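Local coordinates for octenoyl-coa reductase/carboxylase (Streptomyces sp., PDB 4A0S) that catalyses the NADPH-dependent reductive carboxylation of 2-octenoyl-CoA, supplying an extender unit for cinnabaramide polyketide biosynthesis, at the interface of chains A and B and the interface of chains A and C. Sequence-based numbering; all coordinates share one arbitrary frame. Chains: chain A/B/C, Octenoyl-coa reductase/carboxylase.

Contact 1: the interface of chains A and B. Residues chain A 129-131, 181-182, 365; chain B 99, 145, 147-148, 160.
The methyl group of A:Ala181 sits over one face of the B:Gln147 amide, its CB 3.4 Å from the amide carbon CD and a little farther from CG. On that same side, past the NE2 end, the indole of A:Trp131 slides by in the opposite direction, CD1 3.5 Å from NE2 and the ring only 12° from the amide plane. B:Gln147 runs straight beyond CG (chi2 -175°), which carries its amide in to the backbone of A:Arg129, where it is held at both ends. OE1 takes the backbone N-H of A:Arg129 on a lone pair at 2.6 Å, almost straight, and NE2 gives a hydrogen to A:Arg129 O at 2.8 Å. This pairing fixes the rotation of the amide, and OE1 also lies over one face of the A:Arg129 guanidinium.

Farther out, B:Asp145 receives two arginines tip to tip, and both form salt bridges to it. A:Arg129 grips it side-on, NE to OD2 at 2.8 Å and NH2 to OD1, both from above the carboxylate plane, the guanidinium standing at 77° to it. A:Arg130 NH1 reaches OD2 at 2.7 Å from the opposite face, on the syn side. Within chain B, the backbone N of B:Gln147 donates to B:Asp145 OD1 at 2.9 Å and steadies the carboxylate. An asparagine here would probably leave the two guanidinium groups without their shared negative charge and turn an NH2 towards one of them in place of an acceptor. At the rim, a water joins A:Arg130 NH1 to B:Gln99 OE1, and A:His365 NE2 makes a weak bond to B:Gln147 O.

The patch is part of a two-fold interface of the homotetramer. Chain A supplies the loop 129-131, the 3-10 helix 181-183 and the start of helix 365-376; chain B supplies loop residues, including B:Asp145 just beyond strand 142-143.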
# COMPACT_ATOMS: atom_id res chain seq x y z
N ARG A 129 25.08 -11.23 -17.05
CA ARG A 129 24.89 -10.21 -18.05
C ARG A 129 25.58 -8.92 -17.69
O ARG A 129 25.70 -8.58 -16.51
CB ARG A 129 23.40 -9.96 -18.25
CG ARG A 129 22.76 -11.15 -18.91
CD ARG A 129 21.30 -10.96 -19.12
NE ARG A 129 20.53 -11.20 -17.91
CZ ARG A 129 20.30 -12.40 -17.37
NH1 ARG A 129 20.79 -13.52 -17.90
NH2 ARG A 129 19.57 -12.47 -16.27
N ARG A 130 26.06 -8.24 -18.72
CA ARG A 130 26.43 -6.83 -18.67
C ARG A 130 27.73 -6.55 -17.93
O ARG A 130 28.59 -5.84 -18.46
CB ARG A 130 25.28 -5.96 -18.16
CG ARG A 130 24.07 -5.94 -19.08
CD ARG A 130 22.97 -5.06 -18.50
NE ARG A 130 22.38 -5.63 -17.29
CZ ARG A 130 21.45 -6.59 -17.28
NH1 ARG A 130 21.00 -7.10 -18.41
NH2 ARG A 130 20.97 -7.03 -16.12
N TRP A 131 27.89 -7.08 -16.73
CA TRP A 131 29.15 -6.90 -16.01
C TRP A 131 30.31 -7.47 -16.78
O TRP A 131 30.19 -8.48 -17.48
CB TRP A 131 29.14 -7.55 -14.63
CG TRP A 131 28.09 -6.99 -13.80
CD1 TRP A 131 26.94 -7.60 -13.43
CD2 TRP A 131 28.05 -5.67 -13.28
NE1 TRP A 131 26.18 -6.75 -12.67
CE2 TRP A 131 26.84 -5.55 -12.57
CE3 TRP A 131 28.92 -4.57 -13.33
CZ2 TRP A 131 26.47 -4.38 -11.91
CZ3 TRP A 131 28.55 -3.40 -12.68
CH2 TRP A 131 27.34 -3.31 -11.98
N ALA A 181 25.38 -12.18 -9.44
CA ALA A 181 25.34 -10.97 -10.23
C ALA A 181 24.29 -9.99 -9.69
O ALA A 181 24.42 -8.78 -9.85
CB ALA A 181 25.08 -11.32 -11.67
N SER A 182 23.26 -10.52 -9.04
CA SER A 182 22.20 -9.68 -8.50
C SER A 182 22.57 -9.07 -7.16
O SER A 182 21.71 -8.47 -6.48
CB SER A 182 20.90 -10.47 -8.38
OG SER A 182 21.11 -11.58 -7.54
N HIS A 365 17.55 -6.14 -4.31
CA HIS A 365 18.38 -5.52 -5.31
C HIS A 365 17.80 -4.18 -5.77
O HIS A 365 18.55 -3.26 -6.07
CB HIS A 365 18.46 -6.50 -6.48
CG HIS A 365 19.60 -6.26 -7.40
ND1 HIS A 365 20.80 -5.71 -7.00
CD2 HIS A 365 19.74 -6.56 -8.71
CE1 HIS A 365 21.62 -5.67 -8.03
NE2 HIS A 365 21.00 -6.17 -9.08
N GLN B 99 20.95 -6.94 -26.59
CA GLN B 99 21.61 -7.13 -25.30
C GLN B 99 22.89 -7.93 -25.46
O GLN B 99 23.75 -7.91 -24.58
CB GLN B 99 20.70 -7.91 -24.36
CG GLN B 99 19.38 -7.24 -24.04
CD GLN B 99 18.59 -8.08 -23.08
OE1 GLN B 99 18.82 -8.02 -21.87
NE2 GLN B 99 17.72 -8.93 -23.61
N ASP B 145 14.82 -10.39 -16.54
CA ASP B 145 16.24 -10.35 -16.28
C ASP B 145 16.41 -10.20 -14.78
O ASP B 145 16.11 -9.18 -14.21
CB ASP B 145 16.87 -9.17 -17.03
CG ASP B 145 18.38 -9.15 -16.92
OD1 ASP B 145 18.90 -9.47 -15.84
OD2 ASP B 145 19.05 -8.83 -17.94
N GLN B 147 18.99 -10.02 -12.99
CA GLN B 147 20.07 -9.15 -12.58
C GLN B 147 19.64 -7.72 -12.46
O GLN B 147 20.29 -6.94 -11.77
CB GLN B 147 21.18 -9.20 -13.59
CG GLN B 147 22.07 -10.31 -13.38
CD GLN B 147 23.23 -10.25 -14.34
OE1 GLN B 147 23.45 -11.18 -15.07
NE2 GLN B 147 23.96 -9.12 -14.37
N GLU B 148 18.57 -7.36 -13.14
CA GLU B 148 18.02 -6.01 -13.04
C GLU B 148 17.53 -5.80 -11.64
O GLU B 148 16.79 -6.62 -11.15
CB GLU B 148 16.81 -5.89 -13.94
CG GLU B 148 17.18 -5.75 -15.34
CD GLU B 148 16.07 -5.10 -16.07
OE1 GLU B 148 15.99 -3.85 -16.01
OE2 GLU B 148 15.28 -5.86 -16.64
N GLU B 160 14.15 -5.20 -19.00
CA GLU B 160 14.35 -6.35 -19.88
C GLU B 160 13.21 -7.36 -19.82
O GLU B 160 13.33 -8.46 -20.36
CB GLU B 160 15.70 -7.02 -19.59
CG GLU B 160 16.89 -6.11 -19.76
CD GLU B 160 17.03 -5.53 -21.18
OE1 GLU B 160 16.40 -6.03 -22.14
OE2 GLU B 160 17.77 -4.54 -21.32
O HOH W 1 23.77 -7.26 -11.66
O HOH W 2 22.85 -5.27 -10.89
O HOH W 3 21.05 -6.44 -21.02

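Contact 2: the interface of chains A and C. Residues chain A 156-158, 161, 208, 361; chain C 328, 351-354.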
# COMPACT_ATOMS: atom_id res chain seq x y z
N MET A 156 14.09 -9.81 -1.20
CA MET A 156 14.41 -10.23 0.14
C MET A 156 13.58 -11.43 0.63
O MET A 156 13.90 -12.01 1.66
CB MET A 156 14.26 -9.07 1.12
CG MET A 156 15.48 -8.18 1.18
SD MET A 156 17.01 -9.11 1.40
CE MET A 156 16.72 -9.80 3.04
N LEU A 157 12.54 -11.81 -0.11
CA LEU A 157 11.51 -12.65 0.49
C LEU A 157 11.61 -14.13 0.21
O LEU A 157 10.90 -14.92 0.84
CB LEU A 157 10.10 -12.12 0.19
CG LEU A 157 9.57 -11.15 1.26
CD1 LEU A 157 9.25 -11.92 2.51
CD2 LEU A 157 10.56 -10.03 1.58
N GLY A 158 12.50 -14.50 -0.70
CA GLY A 158 12.63 -15.90 -1.10
C GLY A 158 13.14 -16.69 0.07
O GLY A 158 13.88 -16.18 0.88
N GLN A 161 16.80 -16.67 0.45
CA GLN A 161 17.47 -15.40 0.63
C GLN A 161 18.52 -15.58 1.71
O GLN A 161 18.22 -16.09 2.78
CB GLN A 161 16.50 -14.29 1.03
CG GLN A 161 17.19 -12.99 1.41
CD GLN A 161 17.66 -12.98 2.87
OE1 GLN A 161 16.86 -13.20 3.80
NE2 GLN A 161 18.94 -12.70 3.07
N ARG A 208 15.66 0.15 3.21
CA ARG A 208 14.48 -0.72 3.19
C ARG A 208 13.56 -0.36 4.36
O ARG A 208 12.36 -0.20 4.18
CB ARG A 208 14.87 -2.19 3.29
CG ARG A 208 13.64 -3.08 3.25
CD ARG A 208 13.96 -4.56 3.23
NE ARG A 208 12.73 -5.33 3.23
CZ ARG A 208 12.16 -5.85 2.14
NH1 ARG A 208 12.70 -5.68 0.93
NH2 ARG A 208 11.04 -6.54 2.24
N HIS A 361 14.79 -6.80 6.85
CA HIS A 361 16.03 -7.52 6.75
C HIS A 361 16.65 -7.13 5.44
O HIS A 361 15.98 -7.12 4.43
CB HIS A 361 15.75 -9.03 6.76
CG HIS A 361 16.98 -9.87 6.87
ND1 HIS A 361 17.96 -9.64 7.81
CD2 HIS A 361 17.37 -10.97 6.18
CE1 HIS A 361 18.90 -10.56 7.69
NE2 HIS A 361 18.56 -11.38 6.71
N ARG C 328 7.38 -16.45 6.15
CA ARG C 328 8.27 -15.43 5.71
C ARG C 328 7.50 -14.30 5.01
O ARG C 328 6.78 -14.51 4.01
CB ARG C 328 9.23 -16.11 4.77
CG ARG C 328 10.43 -15.36 4.55
CD ARG C 328 11.37 -16.13 3.68
NE ARG C 328 12.35 -15.15 3.26
CZ ARG C 328 13.44 -14.85 3.96
NH1 ARG C 328 13.72 -15.52 5.08
NH2 ARG C 328 14.26 -13.91 3.53
N TRP C 351 12.29 -10.09 12.20
CA TRP C 351 13.07 -9.33 11.22
C TRP C 351 13.69 -10.24 10.17
O TRP C 351 13.68 -9.92 8.99
CB TRP C 351 14.12 -8.41 11.88
CG TRP C 351 15.51 -8.99 11.92
CD1 TRP C 351 16.36 -9.17 10.85
CD2 TRP C 351 16.22 -9.43 13.08
NE1 TRP C 351 17.55 -9.73 11.28
CE2 TRP C 351 17.50 -9.89 12.64
CE3 TRP C 351 15.91 -9.50 14.45
CZ2 TRP C 351 18.44 -10.41 13.52
CZ3 TRP C 351 16.86 -10.01 15.32
CH2 TRP C 351 18.11 -10.46 14.85
N MET C 352 14.22 -11.39 10.60
CA MET C 352 14.99 -12.23 9.67
C MET C 352 14.08 -12.74 8.57
O MET C 352 14.52 -12.98 7.46
CB MET C 352 15.65 -13.43 10.35
CG MET C 352 16.86 -13.09 11.20
SD MET C 352 18.23 -12.66 10.11
CE MET C 352 18.64 -14.23 9.32
N LYS C 353 12.81 -12.89 8.89
CA LYS C 353 11.84 -13.43 7.93
C LYS C 353 10.90 -12.35 7.41
O LYS C 353 9.90 -12.63 6.73
CB LYS C 353 11.12 -14.64 8.52
CG LYS C 353 12.16 -15.65 9.03
CD LYS C 353 11.61 -16.99 9.40
CE LYS C 353 12.75 -17.99 9.62
NZ LYS C 353 13.68 -18.03 8.45
N LEU C 354 11.30 -11.11 7.67
CA LEU C 354 10.57 -9.93 7.25
C LEU C 354 9.09 -10.02 7.55
O LEU C 354 8.25 -9.68 6.70
CB LEU C 354 10.79 -9.61 5.76
CG LEU C 354 12.28 -9.50 5.47
CD1 LEU C 354 12.85 -10.79 4.84
CD2 LEU C 354 12.58 -8.27 4.64
O HOH W 4 16.16 -14.69 6.55
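C:Arg328 brings its guanidinium up to the 156-158 loop of chain A and carries the hydrogen bonds across this contact. The chain is extended from CG to NE (chi2 176°), and its head meets two backbone carbonyls nearly in its own plane. NH2 meets A:Met156 O at 2.7 Å, close to the line of the C=O bond, while NE meets A:Leu157 O at 2.8 Å from above the carbonyl plane. NH2 also donates to A:Gln161 OE1 at 2.7 Å, on a lone pair of the amide oxygen. A water held by NH1 at 3.0 Å bridges to A:Gln161 OE1 and C:Met352 O.

The apolar contacts gather around C:Leu354 and A:His361. C:Leu354 points CD2 at the guanidinium of A:Arg208, 3.5 Å from CZ, crossing that side chain at about a right angle; its CG packs on A:His361 CB, and its methyls approach A:Leu157 CD2. With CG anti to the backbone N (chi1 -171°), the imidazole of A:His361 swings out to C:Met352, whose SD lies 3.3 Å from CE1. Polar ND1 lies at the C:Trp351 indole edge, in plane, 3.5 Å from CD1, without a hydrogen bond.

This patch belongs to a second two-fold interface of the homotetramer. Chain C contributes the end of helix 347-352 and the residues that follow, with C:Arg328 from a separate loop; A:Arg208 belongs to helix 200-210. A:His361 and C:Trp351 are NADP-binding residues, so the subunit boundary runs beside cofactor-binding elements.

Contact 1 and contact 2 lie about 22 Å apart, measured between the centres of their C-alpha atoms, and join chain A to two different neighbours. They share no residue of chain A, but come near each other in sequence: A:His361 in contact 2 lies just ahead of helix 365-376, whose first residue serves contact 1. The stretch 145-161, mostly loop, also serves both, in chain B for contact 1 and in chain A for contact 2. Each interface is two-fold symmetric, so each subunit gives both halves of each contact to its neighbour, as suits a homotetramer built on more than one two-fold axis.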